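Local structure of alpha,alpha-trehalose-phosphate synthase (UDP-forming) (Burkholderia xenovorans, 5HXA) at residues D204-G209 with H221-F226; P95-R100 with R173-H178; R255-G260 with L266-D271. The protein is a family 20 glycosyltransferase of the GT-B class, built with two Rossmann-like domains that face each other across a cleft. One frame throughout, in Å; residues are numbered along the deposited sequence.

Interaction 1 (D204-G209 with H221-F226)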
loop_
_atom_site.group_PDB
_atom_site.type_symbol
_atom_site.label_atom_id
_atom_site.label_comp_id
_atom_site.label_asym_id
_atom_site.label_seq_id
_atom_site.Cartn_x
_atom_site.Cartn_y
_atom_site.Cartn_z
ATOM N N ASP A 204 0.023 -6.873 -15.290
ATOM C CA ASP A 204 0.045 -5.408 -15.371
ATOM C C ASP A 204 1.467 -4.865 -15.312
ATOM O O ASP A 204 1.813 -3.918 -16.036
ATOM C CB ASP A 204 -0.775 -4.791 -14.238
ATOM C CG ASP A 204 -2.272 -4.759 -14.528
ATOM O OD1 ASP A 204 -2.681 -5.031 -15.677
ATOM O OD2 ASP A 204 -3.039 -4.443 -13.594
ATOM N N PHE A 205 2.301 -5.411 -14.429
ATOM C CA PHE A 205 3.664 -4.901 -14.343
ATOM C C PHE A 205 4.371 -5.084 -15.674
ATOM O O PHE A 205 5.021 -4.161 -16.191
ATOM C CB PHE A 205 4.454 -5.600 -13.231
ATOM C CG PHE A 205 5.883 -5.136 -13.164
ATOM C CD1 PHE A 205 6.224 -4.008 -12.426
ATOM C CD2 PHE A 205 6.873 -5.772 -13.916
ATOM C CE1 PHE A 205 7.541 -3.541 -12.402
ATOM C CE2 PHE A 205 8.180 -5.320 -13.892
ATOM C CZ PHE A 205 8.518 -4.205 -13.132
ATOM N N ILE A 206 4.229 -6.274 -16.247
ATOM C CA ILE A 206 4.932 -6.616 -17.477
ATOM C C ILE A 206 4.452 -5.743 -18.628
ATOM O O ILE A 206 5.259 -5.179 -19.379
ATOM C CB ILE A 206 4.754 -8.120 -17.762
ATOM C CG1 ILE A 206 5.638 -8.911 -16.789
ATOM C CG2 ILE A 206 5.053 -8.482 -19.235
ATOM C CD1 ILE A 206 5.414 -10.376 -16.826
ATOM N N GLU A 207 3.132 -5.603 -18.776
ATOM C CA GLU A 207 2.605 -4.834 -19.900
ATOM C C GLU A 207 2.880 -3.347 -19.734
ATOM O O GLU A 207 3.304 -2.673 -20.678
ATOM C CB GLU A 207 1.100 -5.077 -20.053
ATOM C CG GLU A 207 0.743 -6.485 -20.498
ATOM C CD GLU A 207 -0.753 -6.663 -20.730
ATOM O OE1 GLU A 207 -1.129 -7.456 -21.607
ATOM O OE2 GLU A 207 -1.551 -6.005 -20.035
ATOM N N ARG A 208 2.634 -2.808 -18.539
ATOM C CA ARG A 208 2.757 -1.365 -18.368
ATOM C C ARG A 208 4.207 -0.918 -18.322
ATOM O O ARG A 208 4.499 0.232 -18.666
ATOM C CB ARG A 208 1.978 -0.928 -17.119
ATOM C CG ARG A 208 0.498 -1.216 -17.324
ATOM C CD ARG A 208 -0.426 -0.900 -16.148
ATOM N NE ARG A 208 -1.803 -0.926 -16.650
ATOM C CZ ARG A 208 -2.899 -0.734 -15.921
ATOM N NH1 ARG A 208 -2.803 -0.501 -14.626
ATOM N NH2 ARG A 208 -4.096 -0.776 -16.499
ATOM N N GLY A 209 5.122 -1.802 -17.948
ATOM C CA GLY A 209 6.535 -1.506 -18.078
ATOM C C GLY A 209 7.117 -1.799 -19.443
ATOM O O GLY A 209 8.331 -1.678 -19.622
ATOM N N HIS A 221 4.266 -13.255 -23.363
ATOM C CA HIS A 221 5.547 -13.152 -24.056
ATOM C C HIS A 221 6.327 -12.027 -23.397
ATOM O O HIS A 221 5.983 -10.853 -23.562
ATOM C CB HIS A 221 5.338 -12.870 -25.540
ATOM C CG HIS A 221 6.603 -12.891 -26.344
ATOM N ND1 HIS A 221 6.636 -12.568 -27.684
ATOM C CD2 HIS A 221 7.871 -13.223 -26.005
ATOM C CE1 HIS A 221 7.875 -12.694 -28.134
ATOM N NE2 HIS A 221 8.644 -13.086 -27.133
ATOM N N ALA A 222 7.375 -12.370 -22.653
ATOM C CA ALA A 222 8.131 -11.344 -21.947
ATOM C C ALA A 222 9.580 -11.782 -21.809
ATOM O O ALA A 222 9.855 -12.967 -21.602
ATOM C CB ALA A 222 7.519 -11.065 -20.568
ATOM N N TYR A 223 10.499 -10.822 -21.932
ATOM C CA TYR A 223 11.932 -11.078 -21.763
ATOM C C TYR A 223 12.399 -12.224 -22.660
ATOM O O TYR A 223 13.149 -13.112 -22.233
ATOM C CB TYR A 223 12.272 -11.362 -20.295
ATOM C CG TYR A 223 11.670 -10.371 -19.313
ATOM C CD1 TYR A 223 12.292 -9.157 -19.049
ATOM C CD2 TYR A 223 10.482 -10.656 -18.653
ATOM C CE1 TYR A 223 11.733 -8.247 -18.143
ATOM C CE2 TYR A 223 9.920 -9.757 -17.750
ATOM C CZ TYR A 223 10.555 -8.555 -17.503
ATOM O OH TYR A 223 10.008 -7.658 -16.610
ATOM N N ASN A 224 11.915 -12.225 -23.909
ATOM C CA ASN A 224 12.325 -13.182 -24.935
ATOM C C ASN A 224 11.899 -14.616 -24.612
ATOM O O ASN A 224 12.515 -15.575 -25.100
ATOM C CB ASN A 224 13.840 -13.118 -25.164
ATOM C CG ASN A 224 14.271 -13.724 -26.493
ATOM O OD1 ASN A 224 13.462 -13.911 -27.414
ATOM N ND2 ASN A 224 15.565 -14.035 -26.598
ATOM N N ARG A 225 10.848 -14.787 -23.813
ATOM C CA ARG A 225 10.339 -16.112 -23.464
ATOM C C ARG A 225 8.816 -16.086 -23.460
ATOM O O ARG A 225 8.198 -15.052 -23.188
ATOM C CB ARG A 225 10.838 -16.580 -22.071
ATOM C CG ARG A 225 12.350 -16.764 -21.923
ATOM C CD ARG A 225 12.715 -17.350 -20.537
ATOM N NE ARG A 225 12.007 -18.615 -20.289
ATOM C CZ ARG A 225 12.500 -19.830 -20.531
ATOM N NH1 ARG A 225 13.729 -19.979 -21.011
ATOM N NH2 ARG A 225 11.757 -20.908 -20.290
ATOM N N PHE A 226 8.215 -17.237 -23.757
ATOM C CA PHE A 226 6.790 -17.447 -23.536
ATOM C C PHE A 226 6.596 -18.247 -22.252
ATOM O O PHE A 226 7.419 -19.095 -21.900
ATOM C CB PHE A 226 6.138 -18.182 -24.715
ATOM C CG PHE A 226 5.672 -17.266 -25.832
ATOM C CD1 PHE A 226 6.575 -16.764 -26.758
ATOM C CD2 PHE A 226 4.334 -16.901 -25.942
ATOM C CE1 PHE A 226 6.158 -15.911 -27.789
ATOM C CE2 PHE A 226 3.908 -16.045 -26.968
ATOM C CZ PHE A 226 4.819 -15.558 -27.896
#

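Interaction 2 (P95-R100 with R173-H178)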
loop_
_atom_site.group_PDB
_atom_site.type_symbol
_atom_site.label_atom_id
_atom_site.label_comp_id
_atom_site.label_asym_id
_atom_site.label_seq_id
_atom_site.Cartn_x
_atom_site.Cartn_y
_atom_site.Cartn_z
ATOM N N PRO A 95 6.658 -8.429 3.975
ATOM C CA PRO A 95 5.829 -7.252 4.299
ATOM C C PRO A 95 5.327 -6.507 3.071
ATOM O O PRO A 95 4.160 -6.096 3.038
ATOM C CB PRO A 95 6.760 -6.383 5.164
ATOM C CG PRO A 95 8.137 -6.856 4.859
ATOM C CD PRO A 95 8.006 -8.327 4.569
ATOM N N THR A 96 6.166 -6.327 2.047
ATOM C CA THR A 96 5.722 -5.603 0.855
ATOM C C THR A 96 4.624 -6.354 0.100
ATOM O O THR A 96 3.637 -5.747 -0.344
ATOM C CB THR A 96 6.913 -5.338 -0.070
ATOM O OG1 THR A 96 7.895 -4.588 0.644
ATOM C CG2 THR A 96 6.473 -4.516 -1.286
ATOM N N PHE A 97 4.778 -7.670 -0.080
ATOM C CA PHE A 97 3.738 -8.413 -0.792
ATOM C C PHE A 97 2.420 -8.432 -0.018
ATOM O O PHE A 97 1.371 -8.674 -0.622
ATOM C CB PHE A 97 4.174 -9.863 -1.073
ATOM C CG PHE A 97 5.121 -10.022 -2.249
ATOM C CD1 PHE A 97 6.021 -9.013 -2.598
ATOM C CD2 PHE A 97 5.104 -11.192 -2.999
ATOM C CE1 PHE A 97 6.898 -9.181 -3.670
ATOM C CE2 PHE A 97 5.968 -11.370 -4.077
ATOM C CZ PHE A 97 6.865 -10.363 -4.416
ATOM N N HIS A 98 2.456 -8.207 1.304
ATOM C CA HIS A 98 1.248 -8.036 2.106
ATOM C C HIS A 98 0.858 -6.565 2.271
ATOM O O HIS A 98 0.144 -6.215 3.221
ATOM C CB HIS A 98 1.414 -8.726 3.471
ATOM C CG HIS A 98 1.395 -10.224 3.374
ATOM N ND1 HIS A 98 2.528 -10.968 3.111
ATOM C CD2 HIS A 98 0.374 -11.113 3.452
ATOM C CE1 HIS A 98 2.209 -12.251 3.053
ATOM N NE2 HIS A 98 0.909 -12.366 3.251
ATOM N N TYR A 99 1.309 -5.703 1.359
ATOM C CA TYR A 99 0.885 -4.302 1.305
ATOM C C TYR A 99 1.279 -3.539 2.567
ATOM O O TYR A 99 0.574 -2.623 3.008
ATOM C CB TYR A 99 -0.624 -4.196 1.034
ATOM C CG TYR A 99 -0.963 -4.504 -0.416
ATOM C CD1 TYR A 99 -0.947 -5.818 -0.896
ATOM C CD2 TYR A 99 -1.273 -3.484 -1.309
ATOM C CE1 TYR A 99 -1.248 -6.104 -2.228
ATOM C CE2 TYR A 99 -1.571 -3.760 -2.644
ATOM C CZ TYR A 99 -1.557 -5.069 -3.097
ATOM O OH TYR A 99 -1.847 -5.340 -4.417
ATOM N N ARG A 100 2.429 -3.884 3.149
ATOM C CA ARG A 100 2.976 -3.125 4.267
ATOM C C ARG A 100 4.438 -2.788 3.986
ATOM O O ARG A 100 5.331 -3.136 4.756
ATOM C CB ARG A 100 2.835 -3.880 5.589
ATOM C CG ARG A 100 1.398 -4.048 6.079
ATOM C CD ARG A 100 0.725 -2.714 6.435
ATOM N NE ARG A 100 1.503 -1.905 7.368
ATOM C CZ ARG A 100 1.421 -1.978 8.700
ATOM N NH1 ARG A 100 0.596 -2.830 9.275
ATOM N NH2 ARG A 100 2.177 -1.192 9.453
ATOM N N ARG A 173 6.985 -1.816 -6.980
ATOM C CA ARG A 173 8.155 -1.041 -7.380
ATOM C C ARG A 173 8.872 -0.398 -6.199
ATOM O O ARG A 173 9.972 0.139 -6.388
ATOM C CB ARG A 173 7.768 0.023 -8.417
ATOM C CG ARG A 173 6.869 1.168 -7.932
ATOM C CD ARG A 173 6.313 1.955 -9.144
ATOM N NE ARG A 173 5.643 3.203 -8.777
ATOM C CZ ARG A 173 6.211 4.405 -8.843
ATOM N NH1 ARG A 173 7.465 4.527 -9.264
ATOM N NH2 ARG A 173 5.533 5.485 -8.483
ATOM N N THR A 174 8.307 -0.463 -4.989
ATOM C CA THR A 174 9.044 0.012 -3.822
ATOM C C THR A 174 10.174 -0.943 -3.437
ATOM O O THR A 174 11.107 -0.530 -2.740
ATOM C CB THR A 174 8.109 0.239 -2.620
ATOM O OG1 THR A 174 7.535 -1.003 -2.185
ATOM C CG2 THR A 174 6.989 1.229 -2.980
ATOM N N ILE A 175 10.123 -2.197 -3.881
ATOM C CA ILE A 175 11.231 -3.139 -3.679
ATOM C C ILE A 175 12.338 -2.784 -4.671
ATOM O O ILE A 175 12.116 -2.868 -5.888
ATOM C CB ILE A 175 10.772 -4.592 -3.874
ATOM C CG1 ILE A 175 9.704 -4.975 -2.844
ATOM C CG2 ILE A 175 11.967 -5.553 -3.837
ATOM C CD1 ILE A 175 8.909 -6.222 -3.271
ATOM N N PRO A 176 13.526 -2.384 -4.229
ATOM C CA PRO A 176 14.489 -1.765 -5.158
ATOM C C PRO A 176 14.860 -2.671 -6.326
ATOM O O PRO A 176 14.842 -2.206 -7.472
ATOM C CB PRO A 176 15.689 -1.430 -4.253
ATOM C CG PRO A 176 15.023 -1.120 -2.931
ATOM C CD PRO A 176 13.932 -2.185 -2.823
ATOM N N PRO A 177 15.170 -3.978 -6.120
ATOM C CA PRO A 177 15.464 -4.822 -7.299
ATOM C C PRO A 177 14.250 -5.473 -7.962
ATOM O O PRO A 177 14.392 -6.536 -8.581
ATOM C CB PRO A 177 16.398 -5.895 -6.729
ATOM C CG PRO A 177 15.890 -6.077 -5.320
ATOM C CD PRO A 177 15.502 -4.683 -4.862
ATOM N N HIS A 178 13.067 -4.853 -7.875
ATOM C CA HIS A 178 11.856 -5.505 -8.376
ATOM C C HIS A 178 11.957 -5.851 -9.859
ATOM O O HIS A 178 11.428 -6.881 -10.291
ATOM C CB HIS A 178 10.626 -4.627 -8.126
ATOM C CG HIS A 178 10.641 -3.335 -8.882
ATOM N ND1 HIS A 178 11.300 -2.214 -8.425
ATOM C CD2 HIS A 178 10.074 -2.986 -10.062
ATOM C CE1 HIS A 178 11.147 -1.230 -9.297
ATOM N NE2 HIS A 178 10.408 -1.676 -10.299
HETATM O O HOH W 1 9.155 -2.375 -0.284
#

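Interaction 3 (R255-G260 with L266-D271). With EDO (1,2-ethanediol), chain C.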
loop_
_atom_site.group_PDB
_atom_site.type_symbol
_atom_site.label_atom_id
_atom_site.label_comp_id
_atom_site.label_asym_id
_atom_site.label_seq_id
_atom_site.Cartn_x
_atom_site.Cartn_y
_atom_site.Cartn_z
ATOM N N ARG A 255 -13.673 -31.223 25.141
ATOM C CA ARG A 255 -14.596 -31.301 26.269
ATOM C C ARG A 255 -14.352 -30.165 27.256
ATOM O O ARG A 255 -15.301 -29.634 27.846
ATOM C CB ARG A 255 -14.460 -32.652 26.979
ATOM C CG ARG A 255 -14.720 -33.867 26.099
ATOM C CD ARG A 255 -14.810 -35.155 26.928
ATOM N NE ARG A 255 -13.593 -35.437 27.690
ATOM C CZ ARG A 255 -12.610 -36.231 27.272
ATOM N NH1 ARG A 255 -11.541 -36.426 28.039
ATOM N NH2 ARG A 255 -12.690 -36.831 26.090
ATOM N N SER A 256 -13.084 -29.794 27.463
ATOM C CA SER A 256 -12.771 -28.647 28.315
ATOM C C SER A 256 -13.380 -27.372 27.751
ATOM O O SER A 256 -14.026 -26.607 28.480
ATOM C CB SER A 256 -11.252 -28.480 28.468
ATOM O OG SER A 256 -10.682 -29.558 29.190
ATOM N N LEU A 257 -13.162 -27.118 26.456
ATOM C CA LEU A 257 -13.748 -25.945 25.815
ATOM C C LEU A 257 -15.260 -25.927 26.000
ATOM O O LEU A 257 -15.829 -24.933 26.468
ATOM C CB LEU A 257 -13.388 -25.919 24.332
ATOM C CG LEU A 257 -13.968 -24.781 23.488
ATOM C CD1 LEU A 257 -13.506 -23.404 24.013
ATOM C CD2 LEU A 257 -13.585 -24.961 22.024
ATOM N N ARG A 258 -15.917 -27.039 25.661
ATOM C CA ARG A 258 -17.371 -27.124 25.747
ATOM C C ARG A 258 -17.867 -26.834 27.158
ATOM O O ARG A 258 -18.800 -26.044 27.349
ATOM C CB ARG A 258 -17.827 -28.510 25.287
ATOM C CG ARG A 258 -19.151 -28.529 24.547
ATOM C CD ARG A 258 -19.531 -29.942 24.115
ATOM N NE ARG A 258 -18.350 -30.764 23.861
ATOM C CZ ARG A 258 -18.370 -31.942 23.244
ATOM N NH1 ARG A 258 -19.518 -32.439 22.796
ATOM N NH2 ARG A 258 -17.241 -32.621 23.069
ATOM N N ASP A 259 -17.256 -27.465 28.166
ATOM C CA ASP A 259 -17.719 -27.276 29.536
ATOM C C ASP A 259 -17.491 -25.847 30.009
ATOM O O ASP A 259 -18.320 -25.292 30.739
ATOM C CB ASP A 259 -17.032 -28.266 30.478
ATOM C CG ASP A 259 -17.406 -29.713 30.184
ATOM O OD1 ASP A 259 -18.322 -29.958 29.360
ATOM O OD2 ASP A 259 -16.778 -30.610 30.788
ATOM N N GLY A 260 -16.375 -25.232 29.612
ATOM C CA GLY A 260 -16.127 -23.863 30.020
ATOM C C GLY A 260 -17.017 -22.847 29.335
ATOM O O GLY A 260 -17.232 -21.760 29.883
ATOM N N LEU A 266 -19.664 -19.134 21.097
ATOM C CA LEU A 266 -18.212 -19.092 20.937
ATOM C C LEU A 266 -17.840 -18.526 19.571
ATOM O O LEU A 266 -18.247 -19.073 18.539
ATOM C CB LEU A 266 -17.623 -20.497 21.106
ATOM C CG LEU A 266 -16.156 -20.735 20.742
ATOM C CD1 LEU A 266 -15.260 -19.816 21.557
ATOM C CD2 LEU A 266 -15.797 -22.207 20.979
ATOM N N ILE A 267 -17.058 -17.447 19.563
ATOM C CA ILE A 267 -16.444 -16.919 18.346
ATOM C C ILE A 267 -14.997 -17.382 18.331
ATOM O O ILE A 267 -14.251 -17.120 19.275
ATOM C CB ILE A 267 -16.512 -15.387 18.282
ATOM C CG1 ILE A 267 -17.951 -14.887 18.435
ATOM C CG2 ILE A 267 -15.914 -14.893 16.953
ATOM C CD1 ILE A 267 -18.037 -13.362 18.629
ATOM N N MET A 268 -14.594 -18.076 17.276
ATOM C CA MET A 268 -13.270 -18.671 17.213
ATOM C C MET A 268 -12.439 -17.962 16.151
ATOM O O MET A 268 -12.888 -17.781 15.014
ATOM C CB MET A 268 -13.373 -20.169 16.917
ATOM C CG MET A 268 -12.049 -20.836 16.677
ATOM S SD MET A 268 -11.113 -20.905 18.214
ATOM C CE MET A 268 -12.082 -22.100 19.131
ATOM N N SER A 269 -11.219 -17.587 16.524
ATOM C CA SER A 269 -10.297 -16.877 15.650
ATOM C C SER A 269 -8.929 -17.521 15.814
ATOM O O SER A 269 -8.436 -17.653 16.941
ATOM C CB SER A 269 -10.289 -15.381 16.013
ATOM O OG SER A 269 -9.292 -14.667 15.319
ATOM N N VAL A 270 -8.338 -17.987 14.714
ATOM C CA VAL A 270 -7.058 -18.693 14.759
ATOM C C VAL A 270 -6.164 -18.095 13.678
ATOM O O VAL A 270 -6.533 -18.101 12.499
ATOM C CB VAL A 270 -7.227 -20.211 14.539
ATOM C CG1 VAL A 270 -5.872 -20.926 14.601
ATOM C CG2 VAL A 270 -8.210 -20.816 15.548
ATOM N N ASP A 271 -5.005 -17.566 14.067
ATOM C CA ASP A 271 -4.076 -17.132 13.044
ATOM C C ASP A 271 -2.703 -16.929 13.654
ATOM O O ASP A 271 -2.524 -16.760 14.860
ATOM C CB ASP A 271 -4.556 -15.862 12.312
ATOM C CG ASP A 271 -4.942 -16.133 10.843
ATOM O OD1 ASP A 271 -4.211 -16.873 10.149
ATOM O OD2 ASP A 271 -5.983 -15.616 10.376
HETATM C C1 EDO C . -8.077 -37.365 24.738
HETATM O O1 EDO C . -7.166 -36.285 24.974
HETATM C C2 EDO C . -8.502 -37.982 26.061
HETATM O O2 EDO C . -9.897 -38.285 25.993
#

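Interaction 1 (D204-G209 with H221-F226)
Ala222, whose CB meets Ile206, is fixed at a hairpin end by two backbone bonds: its N gives a hydrogen to Arg225 O at 2.9 Å, and its O takes one from Arg225 N. The turn they close is of type I', with both corner residues, Tyr223 and Asn224, at positive phi. It carries the chain straight back from strand 219-222 into strand 225-231 and presents Ala222 and Tyr223 to helix 196-208.

Between helix and hairpin the contact is mostly apolar. Ile206 aims at the hairpin, and its chi1 of -74° turns CG2 opposite the backbone N, onto Ala222 CB at 3.8 Å. The other branch, CG1, passes Tyr223 CE2 more loosely at 4.5 Å. Tyr223 reaches past Ile206, roughly across the helix rather than along it, and its OH lies at the rim of the Phe205 ring, near the plane of that ring and 4.0 Å from Phe205 CE2. The two aromatic side chains cross at about a right angle. Both rings also meet His211, at modest tilts.

This is one end of the sheet in the N-terminal Rossmann-like domain of the GT-B fold: strand 225-231 runs parallel to 190-193, and 219-222 and 212-214 extend the sheet antiparallel to its edge. Val182 of helix 178-185 touches Phe205, Ile206 and Tyr223, while Cys186 reaches Ile206, Ala222 and Tyr223.

On the hairpin, Phe226 CE1 sits 3.3 Å above the centre of the His221 ring. On the helix, Asp204 CG lies to one face of the Arg208 guanidinium, yet each of these residues has its salt-bridge partner on the other chain: Asp204 OD2 pairs with Arg208 NH1 of the second subunit, and Arg208 NH1 with Asp204 OD2 of the second subunit.

Interaction 2 (P95-R100 with R173-H178)
The Phe97 ring receives Ile175 at its edge: Ile175 CD1 lies in the ring plane, 3.6 Å from Phe97 CE1, and the two side chains cross at about a right angle. Phe166 meets the same ring in an edge-to-face pair. The second flat group, the His178 imidazole, has Arg173 CA 3.4 Å above the centre of one face and the carbonyl of Ile175 at its edge.

That carbonyl is held twice. His178 ND1 donates to Ile175 O at 2.7 Å, with that oxygen 7° out of the imidazole plane, and His178 N reaches Ile175 O at 3.0 Å to close a type I turn. With chi1 at 65°, the imidazole swings back toward the start of the segment, over Arg173 CA, and brings ND1 to Ile175 O; this bond fixes the ring's rotation and requires the hydrogen on ND1. The Ile175 side chain is turned to the helix end, where Thr96 CG2 packs against both CG1 and CD1 of Ile175, each at 3.6 Å.

Beside this apolar patch a water joins the two threonines, 2.7 Å from Thr96 OG1 and donating to Thr174 OG1 at 2.8 Å. Each hydroxyl has another partner: Thr96 OG1 bonds to Thr92 O one turn back, and Thr174 OG1 to Val171 O. Thr96 CG2 also lies 3.8 Å from Thr174 OG1.

Helix 78-97 ends here in a Schellman motif, Arg100 N bonding to Pro95 O and Tyr99 N to Thr96 O, with Tyr99 at positive phi. On the other segment, Pro177 stands at the N-cap position of helix 178-185. The contact thus wedges the link between helices 169-172 and 178-185 against the C-terminal end of helix 78-97, with Val171 and Leu172 of helix 169-172 touching Thr96 and Phe97 respectively.

Interaction 3 (R255-G260 with L266-D271)
Leu257 and Leu266 share one rotamer: chi1 (178° and 169°) swings CG of each opposite the backbone N, and chi2 near 60° then extends the branched ends toward each other. They meet tip to tip, Leu257 CD2 lying 3.7 Å from Leu266 CD2, and Leu257 CD1 is near the same methyl. Met268, two residues further along the strand on the same side, adds its terminal methyl, with CE 4.3 Å from Leu257 CD2.

The contact seats helix 252-260 on one face of the parallel sheet in the C-terminal Rossmann-like domain. Strand 265-270 is an inner strand there, bonded through its backbone to strands 300-305 and 363-366, and the chain passes from the helix into it through a short loop. Leu357 of helix 351-359 touches Leu257 and Phe358 touches Met268, so a second helix shares this apolar layer.

The exposed side of helix 252-260 is polar. Arg255, its chain bent at chi3, presents the edge of its guanidinium to a 1,2-ethanediol, probably from the crystallisation liquor: NH1 and NH2 of Arg255 each donate to O2 of the diol at 3.2 Å, and O2 lies in the guanidinium plane.

Interactions 1 and 2 are neighbours in the N-terminal domain, their centres 19 Å apart; Phe205 CE1 of the first packs on His178 CD2 of the second at 3.5 Å, and both touch the second subunit. Helix 178-185 links them: its Val182 covers interaction 1, and it starts at the end of 173-178. Interaction 3 lies in the C-terminal domain, its centre 49 Å from that of interaction 1. Interaction 2 buries all four touching residues, while interactions 1 and 3 each keep one partly exposed, Tyr223 and Leu257. Interaction 2 alone bridges its segments through a water; interaction 1 joins helix to hairpin with aromatic help, interaction 3 helix to sheet by aliphatic groups and a methionine.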